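Local coordinates for DNA methyltransferase (Nicotiana tabacum, PDB 4ONQ), which probably transfers methyl groups from S-adenosylmethionine to cytosine C5 in DNA, as a plant DRM-type de novo methyltransferase, here as its catalytic domain, at residues 31-43 / 338-352. The protein carries 5 engineered substitutions. Residues are numbered along the deposited sequence; the frame is centred on the assembly and turned at random.
Sequences PSQAVGPPFFYYE and FSSYVRILDLVKSIM. Engineered in segment 31-43: Ser32 (natural residue Glu). Engineered in segment 338-352: Ser339 (natural residue Tyr), Ser340 (natural residue Asp).
Tyr42 points one ring edge at the face of Tyr341: its CD1 stands 3.7 Å above the plane, over the ring centre, and the two planes meet at 55° in an edge-to-face pair. Phe338, one helical turn earlier, reaches the outer part of the Tyr42 ring, its CD1 lying 3.5 Å from Tyr42 CZ, so that three rings form one aromatic cluster. With CG anti to the backbone nitrogen (chi1 180°), Tyr341 projects from the helix to the strand, where its OH comes 3.1 Å from Tyr41 O and lies near the plane of the Phe40 ring, at that ring's edge. Replacing Tyr341 with an alanine would probably leave the edge of Tyr42 without the ring face it meets and open a gap beside Phe40. The next turn brings Leu345 CD2 over the face of Phe40 in a CH-pi contact, 3.8 Å from the ring centroid. Just ahead of the strand, a cis peptide bond joins Pro37 to Pro38. Pro38 CG sits 3.9 Å from Val348 CG1, while Pro37 touches the Met352 methyl. Lys349, its chain bent at chi3 (91°), passes Pro38 and places NZ 2.6 Å from Gln33 O; its cation also meets the ring of Tyr61. Asn85 ND2 donates hydrogen bonds to Ala34 O and Pro38 O, and OD1 accepts one from Phe40 N, positioning loop and strand start. As a worked example of helix-on-sheet packing in a class I-like methyltransferase fold, helix segment 338-352 runs nearly antiparallel to strand segment 39-43, their axes 10.6 Å apart at closest approach. That strand lies between strands 79-84 and 309-312 in the mixed sheet; the helix also packs on strands 309-312 and 231-236, and helix 294-304 borders it through Leu347 and Ile351.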
# COMPACT_ATOMS: atom_id res chain seq x y z
N PRO A 31 -4.08 -19.90 14.76
CA PRO A 31 -5.30 -20.52 15.30
C PRO A 31 -5.88 -21.50 14.29
O PRO A 31 -5.83 -21.22 13.09
CB PRO A 31 -6.23 -19.32 15.47
CG PRO A 31 -5.31 -18.12 15.64
CD PRO A 31 -3.93 -18.50 15.18
N SER A 32 -6.38 -22.64 14.75
CA SER A 32 -6.83 -23.72 13.87
C SER A 32 -7.88 -23.27 12.85
O SER A 32 -7.87 -23.72 11.71
CB SER A 32 -7.39 -24.88 14.69
OG SER A 32 -7.98 -25.88 13.88
N GLN A 33 -8.78 -22.40 13.28
CA GLN A 33 -9.86 -21.92 12.42
C GLN A 33 -9.34 -20.91 11.40
O GLN A 33 -9.93 -20.71 10.34
CB GLN A 33 -10.98 -21.30 13.25
CG GLN A 33 -10.63 -19.98 13.94
CD GLN A 33 -9.77 -20.14 15.19
OE1 GLN A 33 -9.04 -21.13 15.33
NE2 GLN A 33 -9.84 -19.17 16.09
N ALA A 34 -8.21 -20.29 11.73
CA ALA A 34 -7.62 -19.26 10.89
C ALA A 34 -6.91 -19.84 9.67
O ALA A 34 -6.59 -19.12 8.73
CB ALA A 34 -6.66 -18.40 11.70
N VAL A 35 -6.69 -21.15 9.68
CA VAL A 35 -5.97 -21.81 8.59
C VAL A 35 -6.91 -22.18 7.45
O VAL A 35 -7.98 -21.59 7.29
CB VAL A 35 -5.21 -23.07 9.08
CG1 VAL A 35 -6.19 -24.20 9.36
CG2 VAL A 35 -4.21 -23.51 8.04
N GLY A 36 -6.50 -23.16 6.64
CA GLY A 36 -7.29 -23.62 5.52
C GLY A 36 -7.38 -22.59 4.41
O GLY A 36 -7.09 -21.41 4.63
N PRO A 37 -7.75 -23.03 3.21
CA PRO A 37 -8.03 -22.13 2.09
C PRO A 37 -9.33 -21.37 2.33
O PRO A 37 -10.25 -21.94 2.91
CB PRO A 37 -8.19 -23.08 0.90
CG PRO A 37 -7.55 -24.36 1.33
CD PRO A 37 -7.79 -24.44 2.80
N PRO A 38 -9.41 -20.11 1.88
CA PRO A 38 -8.39 -19.39 1.11
C PRO A 38 -7.37 -18.70 2.01
O PRO A 38 -7.53 -18.69 3.23
CB PRO A 38 -9.22 -18.32 0.42
CG PRO A 38 -10.24 -17.96 1.45
CD PRO A 38 -10.58 -19.26 2.15
N PHE A 39 -6.34 -18.14 1.40
CA PHE A 39 -5.44 -17.23 2.10
C PHE A 39 -6.10 -15.86 2.14
O PHE A 39 -6.76 -15.46 1.17
CB PHE A 39 -4.09 -17.13 1.39
CG PHE A 39 -3.19 -18.30 1.64
CD1 PHE A 39 -2.62 -18.49 2.89
CD2 PHE A 39 -2.89 -19.20 0.63
CE1 PHE A 39 -1.78 -19.56 3.13
CE2 PHE A 39 -2.05 -20.27 0.87
CZ PHE A 39 -1.50 -20.45 2.12
N PHE A 40 -5.96 -15.14 3.24
CA PHE A 40 -6.51 -13.80 3.30
C PHE A 40 -5.50 -12.79 3.82
O PHE A 40 -4.63 -13.12 4.62
CB PHE A 40 -7.83 -13.74 4.08
CG PHE A 40 -7.66 -13.79 5.57
CD1 PHE A 40 -7.51 -12.62 6.30
CD2 PHE A 40 -7.70 -15.00 6.25
CE1 PHE A 40 -7.37 -12.66 7.68
CE2 PHE A 40 -7.57 -15.04 7.63
CZ PHE A 40 -7.40 -13.87 8.34
N TYR A 41 -5.65 -11.56 3.35
CA TYR A 41 -4.72 -10.49 3.66
C TYR A 41 -5.53 -9.22 3.85
O TYR A 41 -6.19 -8.74 2.93
CB TYR A 41 -3.75 -10.34 2.49
CG TYR A 41 -2.56 -9.43 2.73
CD1 TYR A 41 -1.41 -9.90 3.37
CD2 TYR A 41 -2.58 -8.11 2.28
CE1 TYR A 41 -0.32 -9.07 3.57
CE2 TYR A 41 -1.51 -7.27 2.47
CZ TYR A 41 -0.38 -7.75 3.11
OH TYR A 41 0.69 -6.90 3.28
N TYR A 42 -5.52 -8.69 5.07
CA TYR A 42 -6.25 -7.48 5.41
C TYR A 42 -5.30 -6.39 5.89
O TYR A 42 -4.44 -6.64 6.72
CB TYR A 42 -7.31 -7.74 6.48
CG TYR A 42 -8.09 -6.49 6.81
CD1 TYR A 42 -9.07 -6.03 5.95
CD2 TYR A 42 -7.82 -5.76 7.96
CE1 TYR A 42 -9.77 -4.88 6.22
CE2 TYR A 42 -8.52 -4.60 8.24
CZ TYR A 42 -9.50 -4.16 7.36
OH TYR A 42 -10.21 -3.01 7.61
N GLU A 43 -5.47 -5.18 5.36
CA GLU A 43 -4.61 -4.07 5.73
C GLU A 43 -5.39 -2.95 6.39
O GLU A 43 -6.46 -2.57 5.91
CB GLU A 43 -3.88 -3.54 4.49
CG GLU A 43 -3.04 -2.30 4.74
CD GLU A 43 -3.52 -1.09 3.96
OE1 GLU A 43 -4.69 -1.09 3.51
OE2 GLU A 43 -2.74 -0.13 3.79
N PHE A 338 -15.49 -2.80 6.74
CA PHE A 338 -14.70 -3.87 7.30
C PHE A 338 -15.62 -5.06 7.53
O PHE A 338 -15.24 -6.21 7.29
CB PHE A 338 -14.08 -3.45 8.63
CG PHE A 338 -13.51 -4.60 9.41
CD1 PHE A 338 -12.46 -5.35 8.90
CD2 PHE A 338 -14.01 -4.92 10.66
CE1 PHE A 338 -11.93 -6.41 9.61
CE2 PHE A 338 -13.48 -5.98 11.38
CZ PHE A 338 -12.44 -6.72 10.86
N SER A 339 -16.86 -4.79 7.85
CA SER A 339 -17.79 -5.84 8.09
C SER A 339 -18.10 -6.51 6.82
O SER A 339 -18.33 -7.67 6.78
CB SER A 339 -19.06 -5.29 8.69
OG SER A 339 -18.79 -4.71 9.94
N SER A 340 -18.15 -5.73 5.78
CA SER A 340 -18.36 -6.31 4.46
C SER A 340 -17.22 -7.25 4.09
O SER A 340 -17.44 -8.36 3.57
CB SER A 340 -18.50 -5.21 3.41
OG SER A 340 -19.70 -4.47 3.60
N TYR A 341 -15.99 -6.83 4.39
CA TYR A 341 -14.83 -7.67 4.14
C TYR A 341 -14.96 -9.00 4.88
O TYR A 341 -14.76 -10.07 4.31
CB TYR A 341 -13.54 -6.96 4.56
CG TYR A 341 -12.30 -7.79 4.34
CD1 TYR A 341 -11.58 -7.70 3.15
CD2 TYR A 341 -11.83 -8.66 5.31
CE1 TYR A 341 -10.44 -8.45 2.95
CE2 TYR A 341 -10.70 -9.42 5.12
CZ TYR A 341 -10.01 -9.31 3.93
OH TYR A 341 -8.88 -10.07 3.73
N VAL A 342 -15.30 -8.91 6.17
CA VAL A 342 -15.41 -10.10 7.01
C VAL A 342 -16.52 -11.04 6.53
O VAL A 342 -16.31 -12.25 6.41
CB VAL A 342 -15.66 -9.70 8.47
CG1 VAL A 342 -15.87 -10.93 9.35
CG2 VAL A 342 -14.51 -8.86 8.99
N ARG A 343 -17.69 -10.47 6.25
CA ARG A 343 -18.83 -11.22 5.75
C ARG A 343 -18.44 -12.00 4.50
O ARG A 343 -18.71 -13.20 4.39
CB ARG A 343 -19.98 -10.26 5.40
CG ARG A 343 -21.29 -10.94 5.07
CD ARG A 343 -22.24 -10.00 4.33
NE ARG A 343 -22.01 -10.01 2.89
CZ ARG A 343 -21.70 -8.94 2.17
NH1 ARG A 343 -21.60 -7.75 2.75
NH2 ARG A 343 -21.51 -9.05 0.86
N ILE A 344 -17.78 -11.31 3.58
CA ILE A 344 -17.41 -11.92 2.31
C ILE A 344 -16.34 -13.01 2.47
O ILE A 344 -16.46 -14.09 1.88
CB ILE A 344 -16.99 -10.86 1.29
CG1 ILE A 344 -18.21 -10.03 0.90
CG2 ILE A 344 -16.35 -11.49 0.07
CD1 ILE A 344 -17.99 -9.14 -0.28
N LEU A 345 -15.31 -12.72 3.26
CA LEU A 345 -14.27 -13.72 3.52
C LEU A 345 -14.90 -14.97 4.11
O LEU A 345 -14.60 -16.09 3.69
CB LEU A 345 -13.20 -13.16 4.46
CG LEU A 345 -12.18 -14.16 5.01
CD1 LEU A 345 -11.48 -14.91 3.90
CD2 LEU A 345 -11.16 -13.46 5.89
N ASP A 346 -15.81 -14.78 5.07
CA ASP A 346 -16.48 -15.90 5.70
C ASP A 346 -17.32 -16.70 4.71
O ASP A 346 -17.29 -17.93 4.72
CB ASP A 346 -17.32 -15.44 6.89
CG ASP A 346 -17.73 -16.58 7.78
OD1 ASP A 346 -18.93 -16.95 7.77
OD2 ASP A 346 -16.86 -17.14 8.48
N LEU A 347 -18.08 -16.01 3.86
CA LEU A 347 -18.85 -16.69 2.82
C LEU A 347 -17.94 -17.55 1.94
O LEU A 347 -18.25 -18.71 1.66
CB LEU A 347 -19.62 -15.68 1.96
CG LEU A 347 -20.93 -15.13 2.52
CD1 LEU A 347 -21.33 -13.86 1.78
CD2 LEU A 347 -22.03 -16.18 2.41
N VAL A 348 -16.81 -16.98 1.52
CA VAL A 348 -15.87 -17.69 0.64
C VAL A 348 -15.26 -18.93 1.31
O VAL A 348 -15.21 -20.02 0.71
CB VAL A 348 -14.73 -16.75 0.15
CG1 VAL A 348 -13.62 -17.55 -0.52
CG2 VAL A 348 -15.29 -15.70 -0.81
N LYS A 349 -14.89 -18.82 2.56
CA LYS A 349 -14.29 -19.94 3.23
C LYS A 349 -15.30 -21.00 3.49
O LYS A 349 -15.01 -22.17 3.40
CB LYS A 349 -13.73 -19.48 4.55
CG LYS A 349 -13.19 -20.60 5.31
CD LYS A 349 -12.07 -20.18 6.17
CE LYS A 349 -12.55 -19.77 7.51
NZ LYS A 349 -11.45 -19.78 8.50
N SER A 350 -16.49 -20.59 3.84
CA SER A 350 -17.60 -21.53 4.00
C SER A 350 -17.78 -22.33 2.72
O SER A 350 -17.66 -23.56 2.72
CB SER A 350 -18.89 -20.79 4.34
OG SER A 350 -20.03 -21.57 4.03
N ILE A 351 -18.07 -21.62 1.63
CA ILE A 351 -18.31 -22.23 0.32
C ILE A 351 -17.22 -23.21 -0.09
O ILE A 351 -17.51 -24.30 -0.59
CB ILE A 351 -18.46 -21.15 -0.77
CG1 ILE A 351 -19.74 -20.34 -0.57
CG2 ILE A 351 -18.46 -21.77 -2.16
CD1 ILE A 351 -19.84 -19.10 -1.43
N MET A 352 -15.96 -22.84 0.14
CA MET A 352 -14.85 -23.66 -0.35
C MET A 352 -14.66 -25.02 0.34
O MET A 352 -13.97 -25.88 -0.18
CB MET A 352 -13.55 -22.85 -0.39
CG MET A 352 -13.58 -21.77 -1.46
SD MET A 352 -12.06 -20.82 -1.66
CE MET A 352 -10.89 -22.13 -2.03